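PDB 4ZXH: Abbfa_003403 from Acinetobacter baumannii, which probably assembles a peptide product as a four-domain nonribosomal peptide synthetase, with condensation, adenylation, peptidyl carrier and thioesterase domains. Local coordinates for residues P974-F986 and Y1034-E1046. Residues are numbered along the deposited sequence; the frame is centred on the assembly and turned at random.
Sequences PRDPIEIELCTTF and YSTVERLGEIIRE
L982 and V1037 interlock where the first and last helices of the peptidyl carrier protein's four-helix bundle meet, a compact example of how reciprocal knobs-into-holes packing joins the two ends of a small helical domain. The axes of segments 977-986 and 1037-1046 approach to 9.5 Å, with N-to-C directions 131° apart. L982 enters the hole formed by V1037, L1040, G1041 and I1044. Its CD1 lies 3.7 Å from G1041 CA, reached directly because glycine has no side chain, while CD2 meets the tip of I1044. In turn V1037 is the knob among E979, L982, C983 and F986. Its CG1, anti to the backbone N (chi1 172°), packs 3.6 Å from L982 CB, which leaves CG2 over the centre of the F986 ring, a CH-pi contact.

Charge borders the apolar seam. D976, N-cap of its helix, accepts from E979 N through OD1. R1045 NH2 bonds D976 OD2 at 2.8 Å on the syn side, 23° out of the carboxylate plane; NE adds a weak bond. NH2 also pairs with E979 OE2, 3.5 Å away, and NH1 with D1230. R975 grips E979 side-on through NE and NH2. A water donates to E979 OE2 and E1038 O while accepting from R1045 NH1 at 2.7 Å.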
loop_
_atom_site.group_PDB
_atom_site.type_symbol
_atom_site.label_atom_id
_atom_site.label_comp_id
_atom_site.label_asym_id
_atom_site.label_seq_id
_atom_site.Cartn_x
_atom_site.Cartn_y
_atom_site.Cartn_z
ATOM N N PRO A 974 -5.935 6.505 27.341
ATOM C CA PRO A 974 -7.007 5.533 27.073
ATOM C C PRO A 974 -8.339 5.999 27.639
ATOM O O PRO A 974 -8.327 6.675 28.645
ATOM C CB PRO A 974 -6.517 4.269 27.782
ATOM C CG PRO A 974 -5.564 4.770 28.806
ATOM C CD PRO A 974 -4.860 5.901 28.136
ATOM N N ARG A 975 -9.462 5.661 27.015
ATOM C CA ARG A 975 -10.727 6.311 27.380
ATOM C C ARG A 975 -11.793 5.374 27.966
ATOM O O ARG A 975 -12.746 5.831 28.599
ATOM C CB ARG A 975 -11.286 7.050 26.152
ATOM C CG ARG A 975 -10.323 8.130 25.594
ATOM C CD ARG A 975 -10.614 8.516 24.138
ATOM N NE ARG A 975 -10.401 7.391 23.230
ATOM C CZ ARG A 975 -10.707 7.412 21.936
ATOM N NH1 ARG A 975 -11.233 8.509 21.402
ATOM N NH2 ARG A 975 -10.480 6.344 21.173
ATOM N N ASP A 976 -11.636 4.070 27.784
ATOM C CA ASP A 976 -12.599 3.131 28.343
ATOM C C ASP A 976 -11.855 1.880 28.827
ATOM O O ASP A 976 -10.629 1.810 28.684
ATOM C CB ASP A 976 -13.698 2.826 27.302
ATOM C CG ASP A 976 -13.183 2.081 26.081
ATOM O OD1 ASP A 976 -11.966 1.833 25.984
ATOM O OD2 ASP A 976 -14.013 1.746 25.201
ATOM N N PRO A 977 -12.567 0.902 29.430
ATOM C CA PRO A 977 -11.846 -0.297 29.892
ATOM C C PRO A 977 -11.023 -1.055 28.816
ATOM O O PRO A 977 -9.978 -1.617 29.130
ATOM C CB PRO A 977 -12.980 -1.183 30.425
ATOM C CG PRO A 977 -13.984 -0.198 30.968
ATOM C CD PRO A 977 -13.929 0.973 30.004
ATOM N N ILE A 978 -11.485 -1.089 27.575
ATOM C CA ILE A 978 -10.740 -1.787 26.541
ATOM C C ILE A 978 -9.416 -1.080 26.256
ATOM O O ILE A 978 -8.363 -1.708 26.165
ATOM C CB ILE A 978 -11.554 -1.895 25.241
ATOM C CG1 ILE A 978 -12.614 -3.005 25.345
ATOM C CG2 ILE A 978 -10.637 -2.112 24.054
ATOM C CD1 ILE A 978 -13.498 -3.110 24.119
ATOM N N GLU A 979 -9.447 0.235 26.134
ATOM C CA GLU A 979 -8.201 0.924 25.846
ATOM C C GLU A 979 -7.273 0.905 27.078
ATOM O O GLU A 979 -6.053 0.862 26.920
ATOM C CB GLU A 979 -8.475 2.352 25.365
ATOM C CG GLU A 979 -9.297 2.404 24.079
ATOM C CD GLU A 979 -9.614 3.814 23.636
ATOM O OE1 GLU A 979 -9.373 4.765 24.414
ATOM O OE2 GLU A 979 -10.112 3.972 22.503
ATOM N N ILE A 980 -7.832 0.897 28.292
ATOM C CA ILE A 980 -7.000 0.759 29.492
ATOM C C ILE A 980 -6.231 -0.572 29.495
ATOM O O ILE A 980 -5.024 -0.588 29.739
ATOM C CB ILE A 980 -7.835 0.890 30.783
ATOM C CG1 ILE A 980 -8.326 2.335 30.912
ATOM C CG2 ILE A 980 -7.009 0.518 31.991
ATOM C CD1 ILE A 980 -9.219 2.592 32.118
ATOM N N GLU A 981 -6.912 -1.672 29.173
ATOM C CA GLU A 981 -6.266 -2.981 29.129
ATOM C C GLU A 981 -5.202 -3.090 28.019
ATOM O O GLU A 981 -4.152 -3.697 28.217
ATOM C CB GLU A 981 -7.307 -4.084 28.950
ATOM C CG GLU A 981 -6.704 -5.476 28.868
ATOM C CD GLU A 981 -6.815 -6.271 30.164
ATOM O OE1 GLU A 981 -7.864 -6.170 30.845
ATOM O OE2 GLU A 981 -5.843 -6.995 30.498
ATOM N N LEU A 982 -5.460 -2.510 26.854
ATOM C CA LEU A 982 -4.467 -2.553 25.782
ATOM C C LEU A 982 -3.255 -1.678 26.106
ATOM O O LEU A 982 -2.126 -2.060 25.821
ATOM C CB LEU A 982 -5.080 -2.122 24.449
ATOM C CG LEU A 982 -6.194 -3.037 23.928
ATOM C CD1 LEU A 982 -6.924 -2.415 22.716
ATOM C CD2 LEU A 982 -5.619 -4.420 23.604
ATOM N N CYS A 983 -3.476 -0.513 26.707
ATOM C CA CYS A 983 -2.353 0.355 27.032
ATOM C C CYS A 983 -1.445 -0.318 28.030
ATOM O O CYS A 983 -0.246 -0.439 27.790
ATOM C CB CYS A 983 -2.811 1.703 27.584
ATOM S SG CYS A 983 -3.293 2.865 26.324
ATOM N N THR A 984 -2.013 -0.764 29.144
ATOM C CA THR A 984 -1.238 -1.529 30.112
ATOM C C THR A 984 -0.506 -2.715 29.464
ATOM O O THR A 984 0.635 -3.005 29.797
ATOM C CB THR A 984 -2.126 -2.028 31.228
ATOM O OG1 THR A 984 -2.595 -0.895 31.949
ATOM C CG2 THR A 984 -1.340 -2.860 32.171
ATOM N N THR A 985 -1.139 -3.374 28.503
ATOM C CA THR A 985 -0.484 -4.514 27.882
ATOM C C THR A 985 0.658 -4.057 26.970
ATOM O O THR A 985 1.767 -4.597 27.045
ATOM C CB THR A 985 -1.465 -5.383 27.111
ATOM O OG1 THR A 985 -2.435 -5.909 28.025
ATOM C CG2 THR A 985 -0.754 -6.536 26.567
ATOM N N PHE A 986 0.417 -3.048 26.143
ATOM C CA PHE A 986 1.511 -2.456 25.368
ATOM C C PHE A 986 2.677 -2.027 26.248
ATOM O O PHE A 986 3.831 -2.333 25.912
ATOM C CB PHE A 986 1.049 -1.250 24.575
ATOM C CG PHE A 986 0.418 -1.590 23.262
ATOM C CD1 PHE A 986 -0.408 -2.710 23.141
ATOM C CD2 PHE A 986 0.615 -0.761 22.154
ATOM C CE1 PHE A 986 -1.024 -3.015 21.923
ATOM C CE2 PHE A 986 0.012 -1.053 20.940
ATOM C CZ PHE A 986 -0.820 -2.176 20.819
ATOM N N TYR A 1034 -4.163 -3.514 12.656
ATOM C CA TYR A 1034 -4.622 -2.611 13.692
ATOM C C TYR A 1034 -3.582 -2.486 14.822
ATOM O O TYR A 1034 -3.768 -3.032 15.900
ATOM C CB TYR A 1034 -5.978 -3.084 14.240
ATOM C CG TYR A 1034 -6.990 -3.250 13.137
ATOM C CD1 TYR A 1034 -7.688 -2.159 12.624
ATOM C CD2 TYR A 1034 -7.212 -4.493 12.572
ATOM C CE1 TYR A 1034 -8.603 -2.315 11.591
ATOM C CE2 TYR A 1034 -8.119 -4.656 11.538
ATOM C CZ TYR A 1034 -8.812 -3.555 11.052
ATOM O OH TYR A 1034 -9.713 -3.673 10.018
ATOM N N SER A 1035 -2.524 -1.706 14.607
ATOM C CA SER A 1035 -1.369 -1.722 15.518
ATOM C C SER A 1035 -1.228 -0.557 16.529
ATOM O O SER A 1035 -0.235 -0.468 17.261
ATOM C CB SER A 1035 -0.095 -1.811 14.677
ATOM O OG SER A 1035 -0.138 -0.860 13.637
ATOM N N THR A 1036 -2.214 0.323 16.580
ATOM C CA THR A 1036 -2.316 1.263 17.689
ATOM C C THR A 1036 -3.391 0.790 18.638
ATOM O O THR A 1036 -4.239 -0.013 18.253
ATOM C CB THR A 1036 -2.672 2.666 17.235
ATOM O OG1 THR A 1036 -4.025 2.662 16.757
ATOM C CG2 THR A 1036 -1.695 3.159 16.156
ATOM N N VAL A 1037 -3.379 1.288 19.873
ATOM C CA VAL A 1037 -4.403 0.885 20.836
ATOM C C VAL A 1037 -5.781 1.343 20.363
ATOM O O VAL A 1037 -6.762 0.605 20.477
ATOM C CB VAL A 1037 -4.129 1.443 22.226
ATOM C CG1 VAL A 1037 -5.306 1.168 23.133
ATOM C CG2 VAL A 1037 -2.871 0.818 22.789
ATOM N N GLU A 1038 -5.853 2.544 19.790
ATOM C CA GLU A 1038 -7.141 3.029 19.315
ATOM C C GLU A 1038 -7.742 2.071 18.297
ATOM O O GLU A 1038 -8.894 1.636 18.441
ATOM C CB GLU A 1038 -7.029 4.415 18.690
ATOM C CG GLU A 1038 -8.399 5.083 18.511
ATOM C CD GLU A 1038 -8.472 5.984 17.297
ATOM O OE1 GLU A 1038 -7.842 5.646 16.273
ATOM O OE2 GLU A 1038 -9.137 7.038 17.371
ATOM N N ARG A 1039 -6.954 1.754 17.268
ATOM C CA ARG A 1039 -7.468 1.011 16.136
ATOM C C ARG A 1039 -7.820 -0.419 16.531
ATOM O O ARG A 1039 -8.836 -0.960 16.092
ATOM C CB ARG A 1039 -6.458 1.033 14.988
ATOM C CG ARG A 1039 -6.559 2.317 14.196
ATOM C CD ARG A 1039 -5.391 2.578 13.244
ATOM N NE ARG A 1039 -5.103 1.518 12.268
ATOM C CZ ARG A 1039 -5.976 1.023 11.396
ATOM N NH1 ARG A 1039 -7.242 1.438 11.365
ATOM N NH2 ARG A 1039 -5.588 0.084 10.560
ATOM N N LEU A 1040 -6.991 -1.024 17.371
ATOM C CA LEU A 1040 -7.218 -2.401 17.792
ATOM C C LEU A 1040 -8.413 -2.437 18.720
ATOM O O LEU A 1040 -9.202 -3.369 18.694
ATOM C CB LEU A 1040 -5.967 -2.960 18.473
ATOM C CG LEU A 1040 -5.947 -4.387 19.026
ATOM C CD1 LEU A 1040 -6.140 -5.439 17.942
ATOM C CD2 LEU A 1040 -4.619 -4.580 19.728
ATOM N N GLY A 1041 -8.541 -1.390 19.530
ATOM C CA GLY A 1041 -9.639 -1.253 20.468
ATOM C C GLY A 1041 -10.975 -1.159 19.757
ATOM O O GLY A 1041 -11.950 -1.717 20.245
ATOM N N GLU A 1042 -11.034 -0.470 18.613
ATOM C CA GLU A 1042 -12.284 -0.401 17.845
ATOM C C GLU A 1042 -12.677 -1.796 17.349
ATOM O O GLU A 1042 -13.855 -2.170 17.387
ATOM C CB GLU A 1042 -12.168 0.579 16.664
ATOM C CG GLU A 1042 -11.931 2.023 17.089
ATOM C CD GLU A 1042 -11.658 2.983 15.931
ATOM O OE1 GLU A 1042 -11.592 2.544 14.764
ATOM O OE2 GLU A 1042 -11.506 4.196 16.202
ATOM N N ILE A 1043 -11.684 -2.565 16.903
ATOM C CA ILE A 1043 -11.893 -3.928 16.429
ATOM C C ILE A 1043 -12.445 -4.839 17.521
ATOM O O ILE A 1043 -13.394 -5.585 17.306
ATOM C CB ILE A 1043 -10.575 -4.520 15.902
ATOM C CG1 ILE A 1043 -10.233 -3.887 14.558
ATOM C CG2 ILE A 1043 -10.659 -6.038 15.782
ATOM C CD1 ILE A 1043 -11.391 -3.904 13.599
ATOM N N ILE A 1044 -11.834 -4.776 18.694
ATOM C CA ILE A 1044 -12.267 -5.581 19.818
ATOM C C ILE A 1044 -13.647 -5.140 20.313
ATOM O O ILE A 1044 -14.476 -5.964 20.709
ATOM C CB ILE A 1044 -11.250 -5.485 20.943
ATOM C CG1 ILE A 1044 -9.965 -6.184 20.530
ATOM C CG2 ILE A 1044 -11.780 -6.096 22.207
ATOM C CD1 ILE A 1044 -8.857 -6.048 21.555
ATOM N N ARG A 1045 -13.889 -3.834 20.257
ATOM C CA ARG A 1045 -15.140 -3.226 20.719
ATOM C C ARG A 1045 -16.345 -3.701 19.909
ATOM O O ARG A 1045 -17.467 -3.781 20.439
ATOM C CB ARG A 1045 -15.026 -1.705 20.652
ATOM C CG ARG A 1045 -16.152 -0.956 21.302
ATOM C CD ARG A 1045 -15.843 0.536 21.398
ATOM N NE ARG A 1045 -14.716 0.801 22.292
ATOM C CZ ARG A 1045 -13.539 1.277 21.892
ATOM N NH1 ARG A 1045 -13.322 1.562 20.613
ATOM N NH2 ARG A 1045 -12.577 1.482 22.775
ATOM N N GLU A 1046 -16.101 -4.000 18.627
ATOM C CA GLU A 1046 -17.136 -4.481 17.704
ATOM C C GLU A 1046 -17.744 -5.796 18.165
ATOM O O GLU A 1046 -18.920 -6.061 17.918
ATOM C CB GLU A 1046 -16.579 -4.671 16.289
ATOM C CG GLU A 1046 -16.451 -3.416 15.450
ATOM C CD GLU A 1046 -15.731 -3.661 14.120
ATOM O OE1 GLU A 1046 -15.408 -4.836 13.807
ATOM O OE2 GLU A 1046 -15.481 -2.670 13.393
HETATM O O HOH W 1 -10.691 2.328 20.457
#